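Local structure of ribose-phosphate pyrophosphokinase (Thermus thermophilus, 7PN0) at residues K28-R33 with F40-E45; V165-A170 with L187-K192; V200-L205 with V231-Q236. The protein catalyses the transfer of the pyrophosphate group of ATP to ribose 5-phosphate, making phosphoribosyl pyrophosphate (PRPP). One frame throughout, in Å; residues are numbered along the deposited sequence.

Contact 1: residues K28-R33 with F40-E45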
loop_
_atom_site.group_PDB
_atom_site.type_symbol
_atom_site.label_atom_id
_atom_site.label_comp_id
_atom_site.label_asym_id
_atom_site.label_seq_id
_atom_site.Cartn_x
_atom_site.Cartn_y
_atom_site.Cartn_z
ATOM N N LYS A 28 12.357 -23.588 -18.213
ATOM C CA LYS A 28 12.968 -22.900 -19.370
ATOM C C LYS A 28 12.632 -21.407 -19.297
ATOM O O LYS A 28 11.429 -21.032 -19.349
ATOM C CB LYS A 28 12.511 -23.531 -20.696
ATOM C CG LYS A 28 13.120 -24.900 -20.977
ATOM C CD LYS A 28 12.485 -25.644 -22.170
ATOM C CE LYS A 28 11.639 -26.856 -21.785
ATOM N NZ LYS A 28 10.266 -26.488 -21.325
ATOM N N SER A 29 13.645 -20.567 -19.175
ATOM C CA SER A 29 13.449 -19.097 -19.285
ATOM C C SER A 29 14.619 -18.497 -20.035
ATOM O O SER A 29 15.742 -19.017 -19.863
ATOM C CB SER A 29 13.307 -18.451 -17.934
ATOM O OG SER A 29 14.408 -18.779 -17.109
ATOM N N THR A 30 14.376 -17.445 -20.810
ATOM C CA THR A 30 15.499 -16.771 -21.499
ATOM C C THR A 30 15.646 -15.354 -20.979
ATOM O O THR A 30 14.622 -14.668 -20.664
ATOM C CB THR A 30 15.515 -16.905 -23.026
ATOM O OG1 THR A 30 15.384 -15.633 -23.659
ATOM C CG2 THR A 30 14.499 -17.879 -23.533
ATOM N N THR A 31 16.907 -14.985 -20.830
ATOM C CA THR A 31 17.310 -13.610 -20.543
ATOM C C THR A 31 18.226 -13.157 -21.685
ATOM O O THR A 31 19.186 -13.897 -21.999
ATOM C CB THR A 31 17.941 -13.524 -19.152
ATOM O OG1 THR A 31 16.988 -13.924 -18.153
ATOM C CG2 THR A 31 18.478 -12.120 -18.920
ATOM N N LEU A 32 17.861 -12.061 -22.321
ATOM C CA LEU A 32 18.588 -11.402 -23.443
ATOM C C LEU A 32 19.066 -10.066 -22.892
ATOM O O LEU A 32 18.351 -9.445 -22.084
ATOM C CB LEU A 32 17.652 -11.167 -24.653
ATOM C CG LEU A 32 16.867 -12.369 -25.210
ATOM C CD1 LEU A 32 16.115 -12.004 -26.472
ATOM C CD2 LEU A 32 17.760 -13.571 -25.481
ATOM N N ARG A 33 20.156 -9.563 -23.458
ATOM C CA ARG A 33 20.608 -8.189 -23.290
ATOM C C ARG A 33 20.580 -7.571 -24.690
ATOM O O ARG A 33 21.284 -8.062 -25.567
ATOM C CB ARG A 33 21.970 -8.228 -22.589
ATOM C CG ARG A 33 22.659 -6.881 -22.453
ATOM C CD ARG A 33 24.161 -7.040 -22.163
ATOM N NE ARG A 33 24.310 -7.964 -21.049
ATOM C CZ ARG A 33 24.494 -7.619 -19.785
ATOM N NH1 ARG A 33 24.620 -6.338 -19.449
ATOM N NH2 ARG A 33 24.579 -8.571 -18.866
ATOM N N PHE A 40 15.827 -8.285 -20.972
ATOM C CA PHE A 40 14.562 -8.906 -21.422
ATOM C C PHE A 40 14.500 -10.308 -20.844
ATOM O O PHE A 40 15.447 -11.089 -21.031
ATOM C CB PHE A 40 14.503 -8.906 -22.949
ATOM C CG PHE A 40 13.288 -9.616 -23.507
ATOM C CD1 PHE A 40 12.098 -8.944 -23.699
ATOM C CD2 PHE A 40 13.356 -10.947 -23.876
ATOM C CE1 PHE A 40 10.985 -9.594 -24.219
ATOM C CE2 PHE A 40 12.250 -11.588 -24.417
ATOM C CZ PHE A 40 11.069 -10.911 -24.575
ATOM N N VAL A 41 13.394 -10.652 -20.185
ATOM C CA VAL A 41 13.186 -12.023 -19.648
ATOM C C VAL A 41 11.927 -12.598 -20.295
ATOM O O VAL A 41 11.005 -11.827 -20.645
ATOM C CB VAL A 41 13.099 -12.051 -18.113
ATOM C CG1 VAL A 41 14.365 -11.450 -17.484
ATOM C CG2 VAL A 41 11.843 -11.394 -17.623
ATOM N N ARG A 42 11.863 -13.915 -20.433
ATOM C CA ARG A 42 10.671 -14.593 -20.971
ATOM C C ARG A 42 10.640 -16.041 -20.472
ATOM O O ARG A 42 11.600 -16.750 -20.659
ATOM C CB ARG A 42 10.680 -14.498 -22.508
ATOM C CG ARG A 42 9.388 -15.000 -23.162
ATOM C CD ARG A 42 9.420 -15.008 -24.697
ATOM N NE ARG A 42 10.501 -15.862 -25.206
ATOM C CZ ARG A 42 11.451 -15.515 -26.087
ATOM N NH1 ARG A 42 12.364 -16.401 -26.434
ATOM N NH2 ARG A 42 11.501 -14.305 -26.628
ATOM N N TYR A 43 9.504 -16.478 -19.931
ATOM C CA TYR A 43 9.268 -17.899 -19.583
ATOM C C TYR A 43 8.714 -18.583 -20.831
ATOM O O TYR A 43 7.745 -18.101 -21.443
ATOM C CB TYR A 43 8.316 -18.059 -18.406
ATOM C CG TYR A 43 8.851 -17.497 -17.112
ATOM C CD1 TYR A 43 9.769 -18.201 -16.346
ATOM C CD2 TYR A 43 8.458 -16.236 -16.665
ATOM C CE1 TYR A 43 10.252 -17.694 -15.152
ATOM C CE2 TYR A 43 8.919 -15.720 -15.460
ATOM C CZ TYR A 43 9.864 -16.428 -14.733
ATOM O OH TYR A 43 10.345 -15.962 -13.544
ATOM N N GLU A 44 9.374 -19.647 -21.230
ATOM C CA GLU A 44 9.087 -20.308 -22.531
ATOM C C GLU A 44 7.802 -21.115 -22.437
ATOM O O GLU A 44 7.156 -21.313 -23.517
ATOM C CB GLU A 44 10.277 -21.175 -22.932
ATOM C CG GLU A 44 11.526 -20.324 -23.128
ATOM C CD GLU A 44 11.415 -19.179 -24.127
ATOM O OE1 GLU A 44 10.331 -18.990 -24.768
ATOM O OE2 GLU A 44 12.433 -18.498 -24.311
ATOM N N GLU A 45 7.430 -21.547 -21.233
ATOM C CA GLU A 45 6.191 -22.341 -21.029
ATOM C C GLU A 45 5.359 -21.769 -19.883
ATOM O O GLU A 45 5.865 -20.960 -19.096
ATOM C CB GLU A 45 6.524 -23.806 -20.773
ATOM C CG GLU A 45 7.222 -24.511 -21.958
ATOM C CD GLU A 45 6.475 -24.677 -23.282
ATOM O OE1 GLU A 45 7.173 -24.903 -24.314
ATOM O OE2 GLU A 45 5.212 -24.576 -23.321
HETATM O O HOH W 1 9.189 -22.227 -18.992
#
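Lys28 and Glu44 meet where the antiparallel beta hairpin of strands 29-33 and 39-43 runs out. Lys28 O takes Glu44 N at 3.1 Å, the donor standing above the carbonyl plane, and also a water at 2.6 Å that in turn accepts from Glu45 N. The Lys28 chain bends beside Glu45, its NZ 4.6 Å from Glu45 OE1, too long for a salt bridge. Ser29 faces Tyr43 in a non-hydrogen-bonded pair, CB 3.9 Å from CD1; the Tyr43 hydroxyl goes on to Met72 O. Thr30 and Arg42 form a hydrogen-bonded pair, Thr30 N to Arg42 O 2.9 Å. Their side chains lie alongside, with Thr30 OG1 over one face of the guanidinium, while Arg42 NE donates to Glu44 OE1 at 3.2 Å and helps fix the group's rotation. Thr31 OG1 brushes Val41 CG1 but bonds to Glu68 of helix 62-78. The hairpin thus joins that helix to a neighbouring subunit, whose Ile104 packs on Arg42 and on Phe40, itself near a bound ADP. Last, Leu32 pairs with Phe40 through two backbone bonds; a chi1 of -53° sets its CG 4.0 Å from Phe40 CD2, and Leu32 CD1 comes obliquely to the ring, 3.9 Å from the same CD2.

Contact 2: residues V165-A170 with L187-K192; sequences VVAPDA and LAFIDK
With CG anti to its backbone N (chi1 -175°), Phe189 brings its ring to Ala167, whose carbonyl O lies over one face, 3.4 Å from CD2. The chain beyond Ala167 then turns round the ring's rim: Ala170 N sits at the edge, in plane, 3.5 Å from CE2, with Asp169 C beside it. Replacing Phe189 by an alanine removes the ring and would probably open a gap beside Ala167 CB and leave the turn at Asp169 and Ala170 without its packing partner. At Lys192 a chi1 of 38° sets CG between the backbone N and the carbonyl carbon, and the bent chain beyond lays CE against Pro168 O at 3.1 Å. Its NZ stays 4.1 Å from Asp169 OD2, and forms its salt bridge with Glu229. The backbones pair in parallel: Ala188 N donates to Val165 O (2.7 Å), Ala167 N to Ala188 O (3.0 Å) and Ile190 N to Ala167 O (3.0 Å). On the sheet face of Val166 and Ala188, Val166 CG1 presses on Ile190 CG2 at 3.5 Å.

This is a beta-alpha-beta crossover, and the Pro168-Asp169 turn at the strand's end is consistent with the pyrophosphate-binding loop of the family. Helix 173-183 covers the face of Val165, Ala167 and Leu187, and helix 225-236 touches Val166, Pro168 and Ile190. Phe189 of a neighbouring subunit meets this ring edge-to-face; within the chain, strand 200-206 flanks 187-194 antiparallel.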
loop_
_atom_site.group_PDB
_atom_site.type_symbol
_atom_site.label_atom_id
_atom_site.label_comp_id
_atom_site.label_asym_id
_atom_site.label_seq_id
_atom_site.Cartn_x
_atom_site.Cartn_y
_atom_site.Cartn_z
ATOM N N VAL A 165 39.228 -23.614 17.340
ATOM C CA VAL A 165 38.520 -22.599 16.526
ATOM C C VAL A 165 38.986 -21.205 16.991
ATOM O O VAL A 165 38.958 -20.919 18.203
ATOM C CB VAL A 165 36.992 -22.801 16.612
ATOM C CG1 VAL A 165 36.237 -21.773 15.788
ATOM C CG2 VAL A 165 36.597 -24.204 16.182
ATOM N N VAL A 166 39.387 -20.348 16.068
ATOM C CA VAL A 166 39.917 -19.009 16.408
ATOM C C VAL A 166 38.988 -17.968 15.794
ATOM O O VAL A 166 38.763 -18.036 14.571
ATOM C CB VAL A 166 41.349 -18.835 15.886
ATOM C CG1 VAL A 166 41.890 -17.458 16.234
ATOM C CG2 VAL A 166 42.251 -19.961 16.382
ATOM N N ALA A 167 38.525 -17.016 16.599
ATOM C CA ALA A 167 37.922 -15.767 16.079
ATOM C C ALA A 167 39.008 -14.704 15.969
ATOM O O ALA A 167 39.681 -14.429 16.957
ATOM C CB ALA A 167 36.821 -15.317 16.987
ATOM N N PRO A 168 39.247 -14.122 14.782
ATOM C CA PRO A 168 40.182 -13.007 14.640
ATOM C C PRO A 168 39.586 -11.591 14.740
ATOM O O PRO A 168 40.255 -10.656 14.381
ATOM C CB PRO A 168 40.663 -13.244 13.207
ATOM C CG PRO A 168 39.399 -13.641 12.493
ATOM C CD PRO A 168 38.703 -14.548 13.481
ATOM N N ASP A 169 38.312 -11.485 15.098
ATOM C CA ASP A 169 37.567 -10.199 15.206
ATOM C C ASP A 169 36.421 -10.426 16.166
ATOM O O ASP A 169 35.847 -11.519 16.095
ATOM C CB ASP A 169 36.986 -9.740 13.871
ATOM C CG ASP A 169 37.899 -8.870 13.029
ATOM O OD1 ASP A 169 38.253 -7.762 13.504
ATOM O OD2 ASP A 169 38.223 -9.285 11.884
ATOM N N ALA A 170 36.078 -9.442 17.006
ATOM C CA ALA A 170 34.986 -9.575 17.994
ATOM C C ALA A 170 33.722 -10.075 17.300
ATOM O O ALA A 170 33.080 -10.947 17.892
ATOM C CB ALA A 170 34.703 -8.254 18.695
ATOM N N LEU A 187 37.773 -22.692 21.964
ATOM C CA LEU A 187 37.600 -21.429 21.204
ATOM C C LEU A 187 38.697 -20.476 21.638
ATOM O O LEU A 187 38.898 -20.350 22.837
ATOM C CB LEU A 187 36.207 -20.863 21.473
ATOM C CG LEU A 187 35.835 -19.590 20.727
ATOM C CD1 LEU A 187 35.834 -19.800 19.229
ATOM C CD2 LEU A 187 34.474 -19.083 21.190
ATOM N N ALA A 188 39.435 -19.895 20.702
ATOM C CA ALA A 188 40.486 -18.907 21.012
ATOM C C ALA A 188 40.120 -17.608 20.314
ATOM O O ALA A 188 39.301 -17.655 19.386
ATOM C CB ALA A 188 41.833 -19.413 20.575
ATOM N N PHE A 189 40.739 -16.510 20.733
ATOM C CA PHE A 189 40.589 -15.182 20.105
ATOM C C PHE A 189 41.982 -14.646 19.811
ATOM O O PHE A 189 42.849 -14.663 20.721
ATOM C CB PHE A 189 39.766 -14.248 21.005
ATOM C CG PHE A 189 39.492 -12.916 20.357
ATOM C CD1 PHE A 189 40.409 -11.885 20.417
ATOM C CD2 PHE A 189 38.346 -12.733 19.609
ATOM C CE1 PHE A 189 40.181 -10.691 19.742
ATOM C CE2 PHE A 189 38.111 -11.533 18.952
ATOM C CZ PHE A 189 39.038 -10.521 19.004
ATOM N N ILE A 190 42.187 -14.085 18.628
ATOM C CA ILE A 190 43.491 -13.454 18.300
ATOM C C ILE A 190 43.231 -11.991 17.925
ATOM O O ILE A 190 42.560 -11.702 16.919
ATOM C CB ILE A 190 44.282 -14.300 17.275
ATOM C CG1 ILE A 190 45.738 -13.825 17.154
ATOM C CG2 ILE A 190 43.584 -14.363 15.914
ATOM C CD1 ILE A 190 46.690 -14.841 16.479
ATOM N N ASP A 191 43.617 -11.093 18.830
ATOM C CA ASP A 191 43.567 -9.626 18.617
ATOM C C ASP A 191 44.828 -9.290 17.822
ATOM O O ASP A 191 45.938 -9.484 18.374
ATOM C CB ASP A 191 43.437 -8.885 19.955
ATOM C CG ASP A 191 43.398 -7.368 19.832
ATOM O OD1 ASP A 191 42.749 -6.854 18.898
ATOM O OD2 ASP A 191 44.024 -6.713 20.665
ATOM N N LYS A 192 44.664 -8.875 16.569
ATOM C CA LYS A 192 45.765 -8.485 15.658
ATOM C C LYS A 192 45.488 -7.102 15.054
ATOM O O LYS A 192 44.344 -6.617 15.181
ATOM C CB LYS A 192 45.958 -9.559 14.590
ATOM C CG LYS A 192 44.681 -10.206 14.070
ATOM C CD LYS A 192 44.193 -9.611 12.772
ATOM C CE LYS A 192 42.699 -9.765 12.609
ATOM N NZ LYS A 192 42.251 -9.316 11.278
#

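Contact 3: residues V200-L205 with V231-Q236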
loop_
_atom_site.group_PDB
_atom_site.type_symbol
_atom_site.label_atom_id
_atom_site.label_comp_id
_atom_site.label_asym_id
_atom_site.label_seq_id
_atom_site.Cartn_x
_atom_site.Cartn_y
_atom_site.Cartn_z
ATOM N N VAL A 200 51.422 -7.699 10.074
ATOM C CA VAL A 200 50.297 -7.654 11.052
ATOM C C VAL A 200 50.886 -8.048 12.408
ATOM O O VAL A 200 51.727 -8.980 12.446
ATOM C CB VAL A 200 49.097 -8.533 10.620
ATOM C CG1 VAL A 200 49.307 -9.156 9.250
ATOM C CG2 VAL A 200 48.715 -9.602 11.641
ATOM N N ARG A 201 50.479 -7.338 13.461
ATOM C CA ARG A 201 51.024 -7.458 14.839
ATOM C C ARG A 201 50.010 -8.220 15.704
ATOM O O ARG A 201 48.841 -7.790 15.751
ATOM C CB ARG A 201 51.338 -6.052 15.375
ATOM C CG ARG A 201 51.306 -5.907 16.894
ATOM C CD ARG A 201 50.922 -4.501 17.337
ATOM N NE ARG A 201 51.727 -3.473 16.679
ATOM C CZ ARG A 201 52.992 -3.158 16.985
ATOM N NH1 ARG A 201 53.634 -3.786 17.957
ATOM N NH2 ARG A 201 53.618 -2.209 16.306
ATOM N N VAL A 202 50.446 -9.290 16.382
ATOM C CA VAL A 202 49.627 -9.993 17.414
ATOM C C VAL A 202 49.673 -9.170 18.710
ATOM O O VAL A 202 50.716 -9.181 19.377
ATOM C CB VAL A 202 50.083 -11.447 17.647
ATOM C CG1 VAL A 202 49.140 -12.171 18.599
ATOM C CG2 VAL A 202 50.209 -12.212 16.333
ATOM N N ARG A 203 48.578 -8.481 19.042
ATOM C CA ARG A 203 48.437 -7.680 20.290
ATOM C C ARG A 203 48.118 -8.627 21.451
ATOM O O ARG A 203 48.818 -8.578 22.458
ATOM C CB ARG A 203 47.340 -6.615 20.165
ATOM C CG ARG A 203 47.739 -5.376 19.374
ATOM C CD ARG A 203 46.853 -4.169 19.676
ATOM N NE ARG A 203 47.512 -3.098 20.428
ATOM C CZ ARG A 203 47.130 -1.819 20.439
ATOM N NH1 ARG A 203 46.080 -1.424 19.734
ATOM N NH2 ARG A 203 47.805 -0.933 21.156
ATOM N N MET A 204 47.089 -9.460 21.317
ATOM C CA MET A 204 46.631 -10.351 22.412
ATOM C C MET A 204 46.189 -11.694 21.836
ATOM O O MET A 204 45.600 -11.702 20.744
ATOM C CB MET A 204 45.449 -9.722 23.155
ATOM C CG MET A 204 45.030 -10.520 24.360
ATOM S SD MET A 204 44.374 -9.470 25.681
ATOM C CE MET A 204 45.885 -8.654 26.196
ATOM N N LEU A 205 46.434 -12.771 22.575
ATOM C CA LEU A 205 45.854 -14.111 22.324
ATOM C C LEU A 205 45.148 -14.571 23.595
ATOM O O LEU A 205 45.782 -14.522 24.672
ATOM C CB LEU A 205 46.999 -15.054 21.946
ATOM C CG LEU A 205 46.609 -16.473 21.539
ATOM C CD1 LEU A 205 45.893 -16.481 20.191
ATOM C CD2 LEU A 205 47.850 -17.361 21.494
ATOM N N VAL A 231 45.306 -15.612 9.288
ATOM C CA VAL A 231 46.253 -16.742 9.051
ATOM C C VAL A 231 47.662 -16.263 9.417
ATOM O O VAL A 231 48.377 -17.033 10.097
ATOM C CB VAL A 231 46.187 -17.264 7.606
ATOM C CG1 VAL A 231 47.282 -18.297 7.343
ATOM C CG2 VAL A 231 44.824 -17.858 7.300
ATOM N N GLU A 232 48.056 -15.069 8.956
ATOM C CA GLU A 232 49.417 -14.521 9.237
ATOM C C GLU A 232 49.584 -14.374 10.750
ATOM O O GLU A 232 50.612 -14.834 11.279
ATOM C CB GLU A 232 49.641 -13.177 8.539
ATOM C CG GLU A 232 49.956 -13.270 7.056
ATOM C CD GLU A 232 50.482 -11.957 6.491
ATOM O OE1 GLU A 232 50.680 -10.994 7.272
ATOM O OE2 GLU A 232 50.688 -11.889 5.279
ATOM N N ALA A 233 48.605 -13.770 11.436
ATOM C CA ALA A 233 48.610 -13.595 12.907
ATOM C C ALA A 233 48.788 -14.955 13.588
ATOM O O ALA A 233 49.543 -15.028 14.569
ATOM C CB ALA A 233 47.344 -12.942 13.391
ATOM N N LEU A 234 48.078 -15.980 13.109
ATOM C CA LEU A 234 48.018 -17.318 13.749
ATOM C C LEU A 234 49.358 -18.033 13.550
ATOM O O LEU A 234 49.824 -18.693 14.498
ATOM C CB LEU A 234 46.860 -18.121 13.144
ATOM C CG LEU A 234 45.517 -17.924 13.844
ATOM C CD1 LEU A 234 44.354 -18.434 12.976
ATOM C CD2 LEU A 234 45.508 -18.618 15.208
ATOM N N MET A 235 49.975 -17.891 12.384
ATOM C CA MET A 235 51.316 -18.489 12.163
ATOM C C MET A 235 52.343 -17.705 13.008
ATOM O O MET A 235 53.214 -18.347 13.596
ATOM C CB MET A 235 51.705 -18.509 10.687
ATOM C CG MET A 235 50.779 -19.359 9.803
ATOM S SD MET A 235 50.329 -21.017 10.429
ATOM C CE MET A 235 51.878 -21.890 10.172
ATOM N N GLN A 236 52.193 -16.389 13.176
ATOM C CA GLN A 236 53.105 -15.603 14.063
ATOM C C GLN A 236 52.914 -16.053 15.516
ATOM O O GLN A 236 53.908 -15.990 16.251
ATOM C CB GLN A 236 52.903 -14.089 13.940
ATOM C CG GLN A 236 53.471 -13.493 12.662
ATOM C CD GLN A 236 52.888 -12.131 12.338
ATOM O OE1 GLN A 236 52.342 -11.425 13.192
ATOM N NE2 GLN A 236 52.982 -11.754 11.075
#
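The Glu232 carboxylate reaches Val200 through one oxygen, OE1, which lies a tight 3.0 Å from the CG1 methyl; the two side chains run at a slant to each other. The other flat group, the amide of Gln236, lies by the Val200 carbonyl with CD 3.4 Å from Val200 O, its orientation doubtful. Val200 itself is modelled with chi1 at -4°, CG1 eclipsing its own backbone N. The eclipsed torsion and the short approach to Glu232 together point to strain or to an uncertain fit.

The arrangement is a helix packed across a mixed beta-sheet in an alpha/beta domain, consistent with the phosphoribosyltransferase-like fold, and here it meets the strand that is outermost within the chain. Strand 200-206 borders strand 187-194, with a classic beta bulge at Arg203 and Met204, opposite Asp191. The axes of 200-205 and 231-236 cross at -63° and approach to 8.2 Å. The small Ala233 side chain is consistent with the close approach, its CB meeting Val200 CG2 at 4.0 Å and Val202 CG2 at 4.2 Å. The latter methyl also lies 3.4 Å from Ala233 O, with CG2 anti to the carbonyl carbon of Val202. Past it, the Gln236 side chain slides in the opposite direction, CB 4.1 Å from Val202 CG2.

Contacts 2 and 3 adjoin, their centres 10 Å apart, because strands 187-194 and 200-206 are neighbours in one mixed sheet. Asp191 joins them: its N lies 2.8 Å from Met204 O and its O 2.9 Å from Arg203 N, both probable hydrogen bonds. Contact 1 belongs to the other half of the chain, across its centre, 47 Å from contact 2 and 51 Å from contact 3 between centres, with nearest atoms about 34 Å apart in each case. Both contact 1 and contact 2 nevertheless come near nucleotide: the Phe40 side chain is about 5 Å from a bound ADP and that of Asp169 about 8 Å from one. The ADP pocket seen in the structure includes Ser92, Arg95 and His129.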